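Local coordinates for protein 433aa long hypothetical phosphoribosylglycinamide formyl transferase (Pyrococcus horikoshii, PDB 2DWC) that belongs to the ATP-grasp superfamily, resembles the PurT family in its domain make-up, and is modelled as a dimer with ADP bound, at residues B[215-219]-B[320-326]; B[33-38]-B[314-318]. All blocks are in the same frame, centred on the assembly; numbering follows the deposited sequence.

Contact 1: B[215-219]-B[320-326]; sequences AVRHF and AVLGLPI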
ATOM      1  N   ALA B 215      -0.164  14.455  14.956  1.00 20.60           N
ATOM      2  CA  ALA B 215       0.545  13.932  16.141  1.00 19.01           C
ATOM      3  C   ALA B 215       0.090  12.495  16.463  1.00 16.93           C
ATOM      4  O   ALA B 215      -1.102  12.187  16.433  1.00 21.03           O
ATOM      5  CB  ALA B 215       0.261  14.831  17.345  1.00 20.74           C
ATOM      6  N   VAL B 216       1.035  11.610  16.724  1.00 15.37           N
ATOM      7  CA  VAL B 216       0.653  10.236  17.077  1.00 17.42           C
ATOM      8  C   VAL B 216       1.198   9.830  18.430  1.00 20.12           C
ATOM      9  O   VAL B 216       2.402   9.956  18.695  1.00 18.68           O
ATOM     10  CB  VAL B 216       1.103   9.213  15.948  1.00 20.69           C
ATOM     11  CG1 VAL B 216       2.623   9.262  15.690  1.00 17.70           C
ATOM     12  CG2 VAL B 216       0.725   7.773  16.342  1.00 17.94           C
ATOM     13  N   ARG B 217       0.289   9.357  19.304  1.00 17.65           N
ATOM     14  CA  ARG B 217       0.641   8.869  20.639  1.00 17.69           C
ATOM     15  C   ARG B 217       0.864   7.374  20.521  1.00 22.82           C
ATOM     16  O   ARG B 217       0.014   6.657  20.026  1.00 18.94           O
ATOM     17  CB  ARG B 217      -0.496   9.149  21.624  1.00 18.28           C
ATOM     18  CG  ARG B 217      -0.504  10.649  22.090  1.00 18.46           C
ATOM     19  CD  ARG B 217      -1.697  11.016  22.968  1.00 17.30           C
ATOM     20  NE  ARG B 217      -1.749  10.104  24.108  1.00 18.98           N
ATOM     21  CZ  ARG B 217      -1.115  10.302  25.258  1.00 26.98           C
ATOM     22  NH1 ARG B 217      -0.371  11.398  25.438  1.00 20.79           N
ATOM     23  NH2 ARG B 217      -1.242   9.421  26.226  1.00 20.51           N
ATOM     24  N   HIS B 218       1.985   6.876  21.017  1.00 15.00           N
ATOM     25  CA  HIS B 218       2.270   5.439  20.860  1.00 16.74           C
ATOM     26  C   HIS B 218       3.326   5.061  21.899  1.00 17.13           C
ATOM     27  O   HIS B 218       3.901   5.940  22.539  1.00 22.39           O
ATOM     28  CB  HIS B 218       2.849   5.207  19.439  1.00 19.59           C
ATOM     29  CG  HIS B 218       4.139   5.950  19.198  1.00 18.89           C
ATOM     30  ND1 HIS B 218       5.382   5.385  19.395  1.00 20.63           N
ATOM     31  CD2 HIS B 218       4.367   7.211  18.759  1.00 17.08           C
ATOM     32  CE1 HIS B 218       6.321   6.263  19.070  1.00 18.85           C
ATOM     33  NE2 HIS B 218       5.730   7.378  18.680  1.00 20.63           N
ATOM     34  N   PHE B 219       3.558   3.758  22.058  1.00 15.46           N
ATOM     35  CA  PHE B 219       4.571   3.276  23.001  1.00 18.83           C
ATOM     36  C   PHE B 219       5.954   3.404  22.403  1.00 20.28           C
ATOM     37  O   PHE B 219       6.155   3.219  21.188  1.00 19.59           O
ATOM     38  CB  PHE B 219       4.375   1.788  23.314  1.00 15.70           C
ATOM     39  CG  PHE B 219       3.199   1.504  24.222  1.00 22.52           C
ATOM     40  CD1 PHE B 219       3.157   2.025  25.526  1.00 19.30           C
ATOM     41  CD2 PHE B 219       2.099   0.778  23.749  1.00 20.29           C
ATOM     42  CE1 PHE B 219       2.036   1.836  26.342  1.00 23.87           C
ATOM     43  CE2 PHE B 219       0.968   0.585  24.558  1.00 18.70           C
ATOM     44  CZ  PHE B 219       0.942   1.124  25.869  1.00 19.74           C
ATOM     45  N   ALA B 320       0.265   2.349  16.242  1.00 14.74           N
ATOM     46  CA  ALA B 320       0.084   2.917  17.574  1.00 14.33           C
ATOM     47  C   ALA B 320      -0.979   2.137  18.346  1.00 15.38           C
ATOM     48  O   ALA B 320      -0.750   1.786  19.495  1.00 16.24           O
ATOM     49  CB  ALA B 320      -0.351   4.410  17.498  1.00 14.36           C
ATOM     50  N   VAL B 321      -2.135   1.862  17.719  1.00 16.65           N
ATOM     51  CA  VAL B 321      -3.219   1.203  18.477  1.00 14.75           C
ATOM     52  C   VAL B 321      -3.102  -0.293  18.717  1.00 14.83           C
ATOM     53  O   VAL B 321      -3.859  -0.856  19.539  1.00 14.94           O
ATOM     54  CB  VAL B 321      -4.633   1.572  17.901  1.00 15.08           C
ATOM     55  CG1 VAL B 321      -4.735   3.084  17.739  1.00 18.95           C
ATOM     56  CG2 VAL B 321      -4.883   0.877  16.545  1.00 14.60           C
ATOM     57  N   LEU B 322      -2.148  -0.936  18.040  1.00 13.66           N
ATOM     58  CA  LEU B 322      -1.842  -2.343  18.273  1.00 15.41           C
ATOM     59  C   LEU B 322      -0.759  -2.402  19.391  1.00 18.32           C
ATOM     60  O   LEU B 322      -0.432  -3.489  19.866  1.00 17.35           O
ATOM     61  CB  LEU B 322      -1.272  -3.007  17.004  1.00 16.93           C
ATOM     62  CG  LEU B 322      -2.362  -3.293  15.954  1.00 14.80           C
ATOM     63  CD1 LEU B 322      -1.703  -3.887  14.697  1.00 17.45           C
ATOM     64  CD2 LEU B 322      -3.401  -4.241  16.577  1.00 15.78           C
ATOM     65  N   GLY B 323      -0.256  -1.227  19.792  1.00 16.49           N
ATOM     66  CA  GLY B 323       0.797  -1.146  20.825  1.00 14.41           C
ATOM     67  C   GLY B 323       2.202  -1.343  20.248  1.00 19.45           C
ATOM     68  O   GLY B 323       3.151  -1.559  20.990  1.00 16.44           O
ATOM     69  N   LEU B 324       2.366  -1.218  18.931  1.00 16.40           N
ATOM     70  CA  LEU B 324       3.687  -1.404  18.312  1.00 15.36           C
ATOM     71  C   LEU B 324       4.449  -0.072  18.360  1.00 16.48           C
ATOM     72  O   LEU B 324       3.867   1.018  18.467  1.00 19.51           O
ATOM     73  CB  LEU B 324       3.522  -1.850  16.843  1.00 15.29           C
ATOM     74  CG  LEU B 324       2.860  -3.232  16.749  1.00 15.47           C
ATOM     75  CD1 LEU B 324       2.426  -3.496  15.266  1.00 17.72           C
ATOM     76  CD2 LEU B 324       3.793  -4.333  17.200  1.00 15.69           C
ATOM     77  N   PRO B 325       5.777  -0.143  18.229  1.00 16.38           N
ATOM     78  CA  PRO B 325       6.580   1.074  18.246  1.00 18.80           C
ATOM     79  C   PRO B 325       6.560   1.780  16.881  1.00 22.43           C
ATOM     80  O   PRO B 325       6.158   1.209  15.842  1.00 19.98           O
ATOM     81  CB  PRO B 325       7.987   0.558  18.595  1.00 21.86           C
ATOM     82  CG  PRO B 325       8.001  -0.811  18.053  1.00 24.82           C
ATOM     83  CD  PRO B 325       6.611  -1.354  18.312  1.00 18.43           C
ATOM     84  N   ILE B 326       6.979   3.037  16.899  1.00 17.70           N
ATOM     85  CA  ILE B 326       7.095   3.830  15.676  1.00 16.79           C
ATOM     86  C   ILE B 326       8.430   4.586  15.800  1.00 21.48           C
ATOM     87  O   ILE B 326       8.623   5.387  16.743  1.00 24.03           O
ATOM     88  CB  ILE B 326       5.984   4.884  15.570  1.00 17.56           C
ATOM     89  CG1 ILE B 326       4.613   4.177  15.408  1.00 17.16           C
ATOM     90  CG2 ILE B 326       6.316   5.852  14.401  1.00 19.05           C
ATOM     91  CD1 ILE B 326       3.369   5.142  15.552  1.00 18.10           C
TER
HETATM   92  O   HOH W   1       2.009   1.894  20.327  1.00 15.96           O
HETATM   93  O   HOH W   2       8.242   3.704  19.312  1.00 21.72           O
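Val216, Ala320 and the end of Ile326 form the apolar cluster of this contact. CG2 of Val216 stands 3.7 Å from CB of Ala320, on helix 313-322, and also meets CD1 of Ile326, the two longer side chains reaching toward each other tip to tip. The methyl of Ala320 fits close against the strand, near both CB of His218 and the carbonyl oxygen of Arg217.

Two rings are used differently. Ile326 lies over a face of the His218 imidazole, a CH-pi contact with CB 3.9 Å from the ring centroid and only 13° off its normal. Phe219 instead offers its edge: CD2 is 3.7 Å from CA of Gly323, the residue that turns the chain out of the helix in a Schellman motif.

Polar links between the segments run through water. Water 1 accepts from Phe219 N and donates to the carbonyl oxygens of Ala320 and Leu324; water 2 joins Phe219 O to Ile326 N. The same Phe219 O takes a hydrogen bond of 2.9 Å from ND1 of His218, arriving well above the carbonyl plane, made possible by chi1 of 61°, which holds the ring between its own backbone N and carbonyl carbon. NE2 of His218 is hydrogen-bonded to OG1 of Thr228 on strand 225-238.

With both ring nitrogens of His218 engaged, its rotation is fixed and a flat face is held against Ile326, while the two waters take up backbone groups of the strand end and of the helix end and the chain after it, where the two do not pair directly.

Contact 2: B[33-38]-B[314-318]; sequences EIAIEA and FALHL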
ATOM      1  N   GLU B  33      -7.466   2.340   3.886  1.00 14.44           N
ATOM      2  CA  GLU B  33      -6.012   2.341   4.003  1.00 13.66           C
ATOM      3  C   GLU B  33      -5.519   1.744   5.341  1.00 14.99           C
ATOM      4  O   GLU B  33      -4.454   1.087   5.375  1.00 15.37           O
ATOM      5  CB  GLU B  33      -5.441   3.759   3.739  1.00 14.39           C
ATOM      6  CG  GLU B  33      -5.453   4.077   2.218  1.00 14.80           C
ATOM      7  CD  GLU B  33      -4.384   3.296   1.407  1.00 21.06           C
ATOM      8  OE1 GLU B  33      -4.518   3.259   0.147  1.00 20.24           O
ATOM      9  OE2 GLU B  33      -3.399   2.749   1.998  1.00 18.74           O
ATOM     10  N   ILE B  34      -6.287   1.891   6.426  1.00 13.76           N
ATOM     11  CA  ILE B  34      -5.883   1.229   7.681  1.00 14.87           C
ATOM     12  C   ILE B  34      -6.015  -0.297   7.435  1.00 16.09           C
ATOM     13  O   ILE B  34      -5.172  -1.097   7.837  1.00 14.94           O
ATOM     14  CB  ILE B  34      -6.819   1.616   8.847  1.00 14.12           C
ATOM     15  CG1 ILE B  34      -6.647   3.114   9.160  1.00 15.96           C
ATOM     16  CG2 ILE B  34      -6.505   0.762  10.111  1.00 16.23           C
ATOM     17  CD1 ILE B  34      -7.713   3.633  10.116  1.00 21.54           C
ATOM     18  N   ALA B  35      -7.069  -0.706   6.729  1.00 14.48           N
ATOM     19  CA  ALA B  35      -7.238  -2.126   6.468  1.00 12.24           C
ATOM     20  C   ALA B  35      -6.100  -2.674   5.624  1.00 13.38           C
ATOM     21  O   ALA B  35      -5.667  -3.822   5.808  1.00 14.13           O
ATOM     22  CB  ALA B  35      -8.617  -2.380   5.756  1.00 14.65           C
ATOM     23  N   ILE B  36      -5.654  -1.888   4.650  1.00 12.64           N
ATOM     24  CA  ILE B  36      -4.546  -2.339   3.793  1.00 13.21           C
ATOM     25  C   ILE B  36      -3.261  -2.506   4.612  1.00 15.07           C
ATOM     26  O   ILE B  36      -2.539  -3.495   4.447  1.00 15.60           O
ATOM     27  CB  ILE B  36      -4.362  -1.323   2.610  1.00 14.40           C
ATOM     28  CG1 ILE B  36      -5.449  -1.582   1.574  1.00 12.36           C
ATOM     29  CG2 ILE B  36      -3.012  -1.559   1.901  1.00 17.30           C
ATOM     30  CD1 ILE B  36      -5.517  -0.512   0.505  1.00 16.52           C
ATOM     31  N   GLU B  37      -2.949  -1.573   5.506  1.00 13.39           N
ATOM     32  CA  GLU B  37      -1.719  -1.824   6.314  1.00 14.50           C
ATOM     33  C   GLU B  37      -1.901  -3.020   7.240  1.00 16.58           C
ATOM     34  O   GLU B  37      -0.971  -3.835   7.442  1.00 16.40           O
ATOM     35  CB  GLU B  37      -1.385  -0.604   7.143  1.00 18.06           C
ATOM     36  CG  GLU B  37      -0.082  -0.811   7.964  1.00 20.31           C
ATOM     37  CD  GLU B  37       1.180  -1.020   7.088  1.00 34.95           C
ATOM     38  OE1 GLU B  37       1.229  -0.598   5.882  1.00 20.35           O
ATOM     39  OE2 GLU B  37       2.137  -1.588   7.642  1.00 24.33           O
ATOM     40  N   ALA B  38      -3.109  -3.164   7.774  1.00 13.13           N
ATOM     41  CA  ALA B  38      -3.355  -4.342   8.649  1.00 14.32           C
ATOM     42  C   ALA B  38      -3.133  -5.627   7.845  1.00 14.87           C
ATOM     43  O   ALA B  38      -2.463  -6.554   8.287  1.00 15.68           O
ATOM     44  CB  ALA B  38      -4.792  -4.295   9.188  1.00 14.90           C
ATOM     45  N   PHE B 314      -2.230   6.243   8.180  1.00 14.80           N
ATOM     46  CA  PHE B 314      -3.036   5.042   8.470  1.00 15.04           C
ATOM     47  C   PHE B 314      -2.238   3.950   9.136  1.00 15.74           C
ATOM     48  O   PHE B 314      -2.735   3.285  10.070  1.00 16.08           O
ATOM     49  CB  PHE B 314      -3.659   4.575   7.141  1.00 14.44           C
ATOM     50  CG  PHE B 314      -4.344   5.690   6.439  1.00 14.54           C
ATOM     51  CD1 PHE B 314      -5.470   6.279   6.991  1.00 18.83           C
ATOM     52  CD2 PHE B 314      -3.793   6.223   5.257  1.00 14.63           C
ATOM     53  CE1 PHE B 314      -6.063   7.404   6.400  1.00 20.14           C
ATOM     54  CE2 PHE B 314      -4.371   7.336   4.646  1.00 18.08           C
ATOM     55  CZ  PHE B 314      -5.511   7.940   5.221  1.00 17.51           C
ATOM     56  N   ALA B 315      -1.009   3.750   8.655  1.00 17.92           N
ATOM     57  CA  ALA B 315      -0.125   2.767   9.217  1.00 16.96           C
ATOM     58  C   ALA B 315       0.389   3.277  10.580  1.00 14.44           C
ATOM     59  O   ALA B 315       0.606   2.469  11.479  1.00 16.85           O
ATOM     60  CB  ALA B 315       1.083   2.516   8.260  1.00 18.36           C
ATOM     61  N   LEU B 316       0.554   4.594  10.720  1.00 14.00           N
ATOM     62  CA  LEU B 316       1.024   5.137  12.025  1.00 16.04           C
ATOM     63  C   LEU B 316      -0.080   4.877  13.047  1.00 16.81           C
ATOM     64  O   LEU B 316       0.189   4.470  14.166  1.00 15.48           O
ATOM     65  CB  LEU B 316       1.277   6.637  11.947  1.00 15.69           C
ATOM     66  CG  LEU B 316       2.555   6.970  11.163  1.00 17.01           C
ATOM     67  CD1 LEU B 316       2.626   8.470  10.887  1.00 15.66           C
ATOM     68  CD2 LEU B 316       3.801   6.495  11.967  1.00 17.76           C
ATOM     69  N   HIS B 317      -1.322   5.122  12.648  1.00 17.16           N
ATOM     70  CA  HIS B 317      -2.452   4.886  13.555  1.00 17.40           C
ATOM     71  C   HIS B 317      -2.522   3.416  13.928  1.00 16.91           C
ATOM     72  O   HIS B 317      -2.672   3.068  15.091  1.00 16.35           O
ATOM     73  CB  HIS B 317      -3.768   5.275  12.848  1.00 15.46           C
ATOM     74  CG  HIS B 317      -4.954   5.394  13.752  1.00 16.59           C
ATOM     75  ND1 HIS B 317      -4.960   6.169  14.894  1.00 16.12           N
ATOM     76  CD2 HIS B 317      -6.204   4.883  13.635  1.00 16.09           C
ATOM     77  CE1 HIS B 317      -6.168   6.148  15.432  1.00 21.70           C
ATOM     78  NE2 HIS B 317      -6.947   5.373  14.688  1.00 16.11           N
ATOM     79  N   LEU B 318      -2.479   2.544  12.922  1.00 15.67           N
ATOM     80  CA  LEU B 318      -2.591   1.110  13.191  1.00 17.08           C
ATOM     81  C   LEU B 318      -1.483   0.622  14.140  1.00 19.87           C
ATOM     82  O   LEU B 318      -1.728  -0.126  15.095  1.00 16.06           O
ATOM     83  CB  LEU B 318      -2.521   0.321  11.876  1.00 17.56           C
ATOM     84  CG  LEU B 318      -2.577  -1.199  12.073  1.00 19.59           C
ATOM     85  CD1 LEU B 318      -3.954  -1.600  12.618  1.00 16.01           C
ATOM     86  CD2 LEU B 318      -2.308  -1.898  10.735  1.00 22.70           C
TER
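Leu318 and Phe314 make much of the close part of this helix pair, working against Ala38 and Glu33 of helix 29-40. The short axes approach to 8.5 Å and cross at -65°. CD2 of Leu318 presses on the backbone of the other helix, 3.3 Å from Ala38 N and 3.4 Å from Ala38 CA, the latter tighter than usual van der Waals contact. Its CG lies anti to the backbone N (chi1 178°), which sends the branch across the gap. CG of Glu37 packs against the same methyl and lies 3.5 Å from CB of Ala315. At the other end CB of Glu33 sits over a face of the Phe314 ring, 3.7 Å from the centroid, a CH-pi contact. Ile34 crosses Phe314 at about a right angle, its CG1 lying 3.9 Å from Phe314 CB.

The rest of Ile34 is more loosely met. Its CD1 only approaches the edge of the His317 ring, 4.0 Å from CD2, while ND1 of that ring is hydrogen-bonded to the backbone N of Ile275. Its CG2 stays 4.3 Å from CD1 of Leu318. Both glutamates pack through their aliphatic carbons while their carboxylates turn to the dimer partner, Glu33 in a salt bridge to Arg40 of the second subunit and Glu37 in one to Arg374 of the second subunit.

Helix 29-40 follows strand 21-25, and Ile34, Ala38 and Leu318 all touch Ile22 on that strand. This strand-turn-helix unit, in a four-stranded parallel sheet of order 3-2-1-4, is consistent with the Rossmann-like preATP-grasp domain, here packed against helix 313-322.

Helix 313-322 serves both contacts: its early turns meet helix 29-40 in contact 2, and its last turn and the loop beyond meet strand 209-219 in contact 1. The centres lie 12 Å apart, and the two touch where CD1 of Ile326 reaches the backbone O of Leu316, 3.5 Å away. Both are buried and both also adjoin the second subunit, contact 1 by packing, while in contact 2 two glutamates also pair with arginines of that subunit. Their chemistry differs with position. At the helix end and turn, waters bridge backbone groups and an imidazole supplements the packing; between the two helices mostly apolar groups meet, one methyl pressing on the backbone.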